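Local coordinates for L-lysine 6-monooxygenase (Pseudomonas syringae pv. tomato, PDB 5CQF), which probably hydroxylates the side-chain amine of lysine or a related amino acid, using FAD and NADPH, in siderophore biosynthesis, at residues Q197-G200 and K201-K205; H263-N266 and P267-Q271. One frame throughout, in Å; residues are numbered along the deposited sequence.

Contact 1: residues Q197-G200 and K201-K205; sequences QAFG and KQLPK
Pro-204 lays its CD over one face of the Phe-199 ring in a CH-pi contact, 3.9 Å from CD to the ring centroid and 13° off the ring normal. The two meet where the chain leaves helix 192-198 through a type II' beta turn, Phe-199 to Gln-202, on its way to strand 206-210. Leu-203 meets the same phenylalanine nearer its CB, on the same side of the ring plane as the proline: its CD2 lies 3.7 Å from Phe-199 CB and also touches CD2 of the ring. With CG anti to its carbonyl carbon (chi1 -67°), Phe-199 turns its ring back along the outgoing chain.

The turn that brings them round has Gly-200 at its first corner, with the positive phi of 61° that this turn type needs there. Its closing bond, from Gln-202 N to Phe-199 O, is weak at 3.4 Å, though nearly straight. Leu-203 packs on Ile-230 and Pro-204 on Asp-344, joining the segment after the turn to neighbouring loops, while Pro-204 O accepts from the indole NE1 of Trp-207. Gln-202 folds its side chain forward along the backbone, and NE2 donates in its own amide plane to Leu-203 O, 3.0 Å away.

Contact 2: residues H263-N266 and P267-Q271; sequences HSLN and PAARQ
Arg-270 reaches back across the short connection between two helices and grips two backbone carbonyls. Its NH2 donates to His-263 O at 3.0 Å, with that oxygen at the guanidinium edge and close to its plane. NE donates to Leu-265 O at 2.8 Å, a more bent bond (N-H...O angle 137°) in which the nitrogen stands above the carbonyl plane. The side chain is extended from CG to NE, which carries the guanidinium back to the end of the preceding helix. Two bonds from different nitrogens to separate carbonyls should restrain the rotation of the flat group.

Asn-266 supplies the other polar grip. Its OD1 accepts from Ala-269 N at 2.9 Å, nearly along the C=O axis, while its backbone O takes the N-H of Arg-270 at 2.9 Å. This is a side-chain N-cap: Asn-266 immediately precedes helix 267-280, and Pro-267 is the first residue of that helix. The cap depends on chi1 of 65°, which sets CG between the backbone N and the carbonyl carbon and swings OD1 over the first turn. Helix 255-264 lies just ahead of it, making the whole a tight helix-to-helix connection.

Beside these bonds, Leu-265 CB packs 3.8 Å from Arg-270 CG and 4.0 Å from Ala-269 CB. The leucine side chain also touches Phe-273 of helix 267-280. A second subunit closes over this apolar side, its Ser-335 against Leu-265 and its Phe-334 against Ala-269. The His-263 ring, whose plane is 73° from that of the guanidinium, directs its NE2 elsewhere, into a hydrogen bond with His-404 ND1.

How the contacts relate
Contact 1 closes before contact 2 opens along the chain, and the two lie on opposite sides of the chain's centre, their own centres 49 Å apart and their nearest atoms about 38 Å apart. Both manage the exit from a helix, but toward different destinations: residues 197-205 feed strand 206-210 of a parallel sheet, which leads into a GxGxxA pattern consistent with a Rossmann-type dinucleotide site, whereas residues 263-271 pass directly into another helix. Their surroundings differ too. Contact 1 meets no other subunit of the four-chain assembly; contact 2 sits against a second one.

Contact 1: residues Q197-G200 and K201-K205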
ATOM      1  N   GLN A 197     -25.424  16.294  17.095  1.00 55.49           N
ATOM      2  CA  GLN A 197     -25.655  15.825  18.444  1.00 60.33           C
ATOM      3  C   GLN A 197     -27.047  16.251  18.922  1.00 57.18           C
ATOM      4  O   GLN A 197     -27.743  15.487  19.578  1.00 56.87           O
ATOM      5  CB  GLN A 197     -24.554  16.352  19.364  1.00 67.21           C
ATOM      6  CG  GLN A 197     -24.121  15.357  20.411  1.00 72.66           C
ATOM      7  CD  GLN A 197     -22.923  15.849  21.178  1.00 77.83           C
ATOM      8  OE1 GLN A 197     -21.778  15.639  20.775  1.00 80.66           O
ATOM      9  NE2 GLN A 197     -23.179  16.513  22.292  1.00 80.81           N
ATOM     10  N   ALA A 198     -27.455  17.454  18.533  1.00 54.15           N
ATOM     11  CA  ALA A 198     -28.772  17.980  18.844  1.00 54.01           C
ATOM     12  C   ALA A 198     -29.941  17.075  18.427  1.00 53.71           C
ATOM     13  O   ALA A 198     -31.019  17.168  19.003  1.00 53.05           O
ATOM     14  CB  ALA A 198     -28.937  19.359  18.219  1.00 53.42           C
ATOM     15  N   PHE A 199     -29.742  16.228  17.423  1.00 52.63           N
ATOM     16  CA  PHE A 199     -30.777  15.276  16.999  1.00 52.52           C
ATOM     17  C   PHE A 199     -30.953  14.122  17.957  1.00 52.71           C
ATOM     18  O   PHE A 199     -31.904  13.365  17.832  1.00 56.84           O
ATOM     19  CB  PHE A 199     -30.445  14.706  15.610  1.00 51.80           C
ATOM     20  CG  PHE A 199     -30.528  15.724  14.534  1.00 51.62           C
ATOM     21  CD1 PHE A 199     -31.747  16.311  14.225  1.00 52.87           C
ATOM     22  CD2 PHE A 199     -29.396  16.131  13.852  1.00 51.70           C
ATOM     23  CE1 PHE A 199     -31.836  17.284  13.231  1.00 54.88           C
ATOM     24  CE2 PHE A 199     -29.475  17.108  12.863  1.00 52.40           C
ATOM     25  CZ  PHE A 199     -30.694  17.681  12.548  1.00 53.85           C
ATOM     26  N   GLY A 200     -30.023  13.957  18.885  1.00 52.50           N
ATOM     27  CA  GLY A 200     -30.087  12.857  19.818  1.00 52.68           C
ATOM     28  C   GLY A 200     -30.032  11.527  19.102  1.00 53.84           C
ATOM     29  O   GLY A 200     -29.133  11.255  18.323  1.00 50.77           O
ATOM     30  N   LYS A 201     -31.043  10.715  19.349  1.00 57.08           N
ATOM     31  CA  LYS A 201     -30.986   9.317  19.025  1.00 57.97           C
ATOM     32  C   LYS A 201     -31.558   9.043  17.658  1.00 54.42           C
ATOM     33  O   LYS A 201     -31.627   7.895  17.254  1.00 56.05           O
ATOM     34  CB  LYS A 201     -31.780   8.520  20.073  1.00 63.21           C
ATOM     35  CG  LYS A 201     -31.264   8.639  21.505  1.00 68.72           C
ATOM     36  CD  LYS A 201     -32.256   8.044  22.513  1.00 76.19           C
ATOM     37  CE  LYS A 201     -31.781   8.201  23.955  1.00 81.17           C
ATOM     38  NZ  LYS A 201     -32.768   7.705  24.959  1.00 83.71           N
ATOM     39  N   GLN A 202     -32.012  10.065  16.951  1.00 52.45           N
ATOM     40  CA  GLN A 202     -32.613   9.835  15.634  1.00 52.58           C
ATOM     41  C   GLN A 202     -32.263  10.944  14.675  1.00 51.49           C
ATOM     42  O   GLN A 202     -32.700  12.098  14.834  1.00 48.72           O
ATOM     43  CB  GLN A 202     -34.142   9.714  15.723  1.00 54.56           C
ATOM     44  CG  GLN A 202     -34.844   9.517  14.377  1.00 52.80           C
ATOM     45  CD  GLN A 202     -34.629   8.128  13.815  1.00 53.53           C
ATOM     46  OE1 GLN A 202     -34.952   7.129  14.457  1.00 57.85           O
ATOM     47  NE2 GLN A 202     -34.065   8.051  12.622  1.00 52.69           N
ATOM     48  N   LEU A 203     -31.488  10.578  13.663  1.00 50.43           N
ATOM     49  CA  LEU A 203     -31.181  11.510  12.599  1.00 50.13           C
ATOM     50  C   LEU A 203     -32.287  11.505  11.536  1.00 47.63           C
ATOM     51  O   LEU A 203     -32.891  10.488  11.287  1.00 49.31           O
ATOM     52  CB  LEU A 203     -29.851  11.131  11.952  1.00 49.73           C
ATOM     53  CG  LEU A 203     -28.661  11.081  12.901  1.00 51.22           C
ATOM     54  CD1 LEU A 203     -27.424  10.647  12.135  1.00 51.23           C
ATOM     55  CD2 LEU A 203     -28.430  12.427  13.558  1.00 51.68           C
ATOM     56  N   PRO A 204     -32.512  12.640  10.869  1.00 46.06           N
ATOM     57  CA  PRO A 204     -33.367  12.619   9.679  1.00 45.60           C
ATOM     58  C   PRO A 204     -32.784  11.811   8.529  1.00 44.93           C
ATOM     59  O   PRO A 204     -31.573  11.645   8.440  1.00 44.38           O
ATOM     60  CB  PRO A 204     -33.492  14.094   9.289  1.00 44.90           C
ATOM     61  CG  PRO A 204     -32.418  14.803  10.010  1.00 45.26           C
ATOM     62  CD  PRO A 204     -32.031  13.991  11.204  1.00 45.60           C
ATOM     63  N   LYS A 205     -33.654  11.335   7.653  1.00 45.67           N
ATOM     64  CA  LYS A 205     -33.297  10.360   6.629  1.00 50.33           C
ATOM     65  C   LYS A 205     -32.621  10.965   5.389  1.00 47.75           C
ATOM     66  O   LYS A 205     -31.674  10.398   4.852  1.00 43.86           O
ATOM     67  CB  LYS A 205     -34.569   9.586   6.201  1.00 55.91           C
ATOM     68  CG  LYS A 205     -34.330   8.405   5.256  1.00 63.19           C
ATOM     69  CD  LYS A 205     -35.630   7.701   4.861  1.00 70.47           C
ATOM     70  CE  LYS A 205     -36.353   8.434   3.727  1.00 75.64           C
ATOM     71  NZ  LYS A 205     -37.824   8.160   3.674  1.00 78.92           N
TER

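Contact 2: residues H263-N266 and P267-Q271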
ATOM      1  N   HIS A 263       4.919  35.752  -3.815  1.00 38.96           N
ATOM      2  CA  HIS A 263       5.461  37.052  -3.415  1.00 41.39           C
ATOM      3  C   HIS A 263       6.404  37.701  -4.423  1.00 42.37           C
ATOM      4  O   HIS A 263       6.439  38.939  -4.517  1.00 44.06           O
ATOM      5  CB  HIS A 263       6.085  36.998  -2.018  1.00 41.45           C
ATOM      6  CG  HIS A 263       5.045  36.988  -0.954  1.00 40.83           C
ATOM      7  ND1 HIS A 263       4.494  38.142  -0.457  1.00 41.54           N
ATOM      8  CD2 HIS A 263       4.343  35.970  -0.404  1.00 42.18           C
ATOM      9  CE1 HIS A 263       3.551  37.843   0.412  1.00 41.12           C
ATOM     10  NE2 HIS A 263       3.436  36.531   0.461  1.00 42.30           N
ATOM     11  N   SER A 264       7.106  36.894  -5.208  1.00 40.00           N
ATOM     12  CA  SER A 264       8.002  37.422  -6.236  1.00 41.62           C
ATOM     13  C   SER A 264       7.264  38.049  -7.435  1.00 42.72           C
ATOM     14  O   SER A 264       7.884  38.680  -8.283  1.00 44.27           O
ATOM     15  CB  SER A 264       8.924  36.310  -6.745  1.00 42.51           C
ATOM     16  OG  SER A 264       8.254  35.513  -7.706  1.00 42.78           O
ATOM     17  N   LEU A 265       5.951  37.838  -7.533  1.00 42.45           N
ATOM     18  CA  LEU A 265       5.148  38.460  -8.569  1.00 40.88           C
ATOM     19  C   LEU A 265       4.684  39.840  -8.154  1.00 40.80           C
ATOM     20  O   LEU A 265       4.365  40.045  -6.981  1.00 39.12           O
ATOM     21  CB  LEU A 265       3.910  37.631  -8.847  1.00 40.80           C
ATOM     22  CG  LEU A 265       4.187  36.196  -9.273  1.00 39.96           C
ATOM     23  CD1 LEU A 265       2.849  35.523  -9.548  1.00 39.86           C
ATOM     24  CD2 LEU A 265       5.085  36.194 -10.491  1.00 40.42           C
ATOM     25  N   ASN A 266       4.614  40.770  -9.122  1.00 41.59           N
ATOM     26  CA  ASN A 266       4.012  42.079  -8.855  1.00 43.63           C
ATOM     27  C   ASN A 266       2.495  41.925  -8.815  1.00 44.91           C
ATOM     28  O   ASN A 266       1.964  40.893  -9.259  1.00 42.40           O
ATOM     29  CB  ASN A 266       4.466  43.181  -9.834  1.00 43.72           C
ATOM     30  CG  ASN A 266       4.017  42.948 -11.284  1.00 44.68           C
ATOM     31  OD1 ASN A 266       2.962  42.358 -11.582  1.00 43.86           O
ATOM     32  ND2 ASN A 266       4.823  43.458 -12.204  1.00 45.42           N
ATOM     33  N   PRO A 267       1.783  42.943  -8.267  1.00 47.28           N
ATOM     34  CA  PRO A 267       0.341  42.745  -8.079  1.00 47.61           C
ATOM     35  C   PRO A 267      -0.430  42.383  -9.357  1.00 49.53           C
ATOM     36  O   PRO A 267      -1.344  41.568  -9.280  1.00 49.97           O
ATOM     37  CB  PRO A 267      -0.120  44.074  -7.485  1.00 47.90           C
ATOM     38  CG  PRO A 267       1.084  44.584  -6.754  1.00 47.48           C
ATOM     39  CD  PRO A 267       2.243  44.195  -7.626  1.00 47.23           C
ATOM     40  N   ALA A 268      -0.049  42.930 -10.516  1.00 49.60           N
ATOM     41  CA  ALA A 268      -0.781  42.622 -11.755  1.00 51.27           C
ATOM     42  C   ALA A 268      -0.606  41.142 -12.091  1.00 48.99           C
ATOM     43  O   ALA A 268      -1.567  40.484 -12.477  1.00 47.42           O
ATOM     44  CB  ALA A 268      -0.333  43.504 -12.935  1.00 51.01           C
ATOM     45  N   ALA A 269       0.614  40.628 -11.925  1.00 47.16           N
ATOM     46  CA  ALA A 269       0.879  39.222 -12.206  1.00 45.04           C
ATOM     47  C   ALA A 269       0.187  38.293 -11.181  1.00 43.13           C
ATOM     48  O   ALA A 269      -0.343  37.249 -11.560  1.00 41.22           O
ATOM     49  CB  ALA A 269       2.375  38.956 -12.294  1.00 44.42           C
ATOM     50  N   ARG A 270       0.176  38.680  -9.910  1.00 42.97           N
ATOM     51  CA  ARG A 270      -0.575  37.941  -8.879  1.00 44.23           C
ATOM     52  C   ARG A 270      -2.031  37.704  -9.229  1.00 45.05           C
ATOM     53  O   ARG A 270      -2.546  36.606  -9.027  1.00 41.25           O
ATOM     54  CB  ARG A 270      -0.532  38.661  -7.539  1.00 44.89           C
ATOM     55  CG  ARG A 270       0.832  38.590  -6.881  1.00 46.38           C
ATOM     56  CD  ARG A 270       0.884  39.430  -5.625  1.00 46.57           C
ATOM     57  NE  ARG A 270       2.259  39.562  -5.130  1.00 49.70           N
ATOM     58  CZ  ARG A 270       2.582  40.087  -3.950  1.00 50.03           C
ATOM     59  NH1 ARG A 270       1.645  40.543  -3.136  1.00 49.07           N
ATOM     60  NH2 ARG A 270       3.849  40.151  -3.586  1.00 52.76           N
ATOM     61  N   GLN A 271      -2.695  38.729  -9.747  1.00 47.85           N
ATOM     62  CA  GLN A 271      -4.092  38.589 -10.143  1.00 51.79           C
ATOM     63  C   GLN A 271      -4.246  37.626 -11.326  1.00 52.06           C
ATOM     64  O   GLN A 271      -5.152  36.775 -11.318  1.00 50.19           O
ATOM     65  CB  GLN A 271      -4.721  39.947 -10.491  1.00 56.98           C
ATOM     66  CG  GLN A 271      -6.240  39.872 -10.676  1.00 60.90           C
ATOM     67  CD  GLN A 271      -6.941  39.262  -9.456  1.00 65.89           C
ATOM     68  OE1 GLN A 271      -7.506  38.148  -9.530  1.00 66.49           O
ATOM     69  NE2 GLN A 271      -6.868  39.970  -8.309  1.00 64.93           N
TER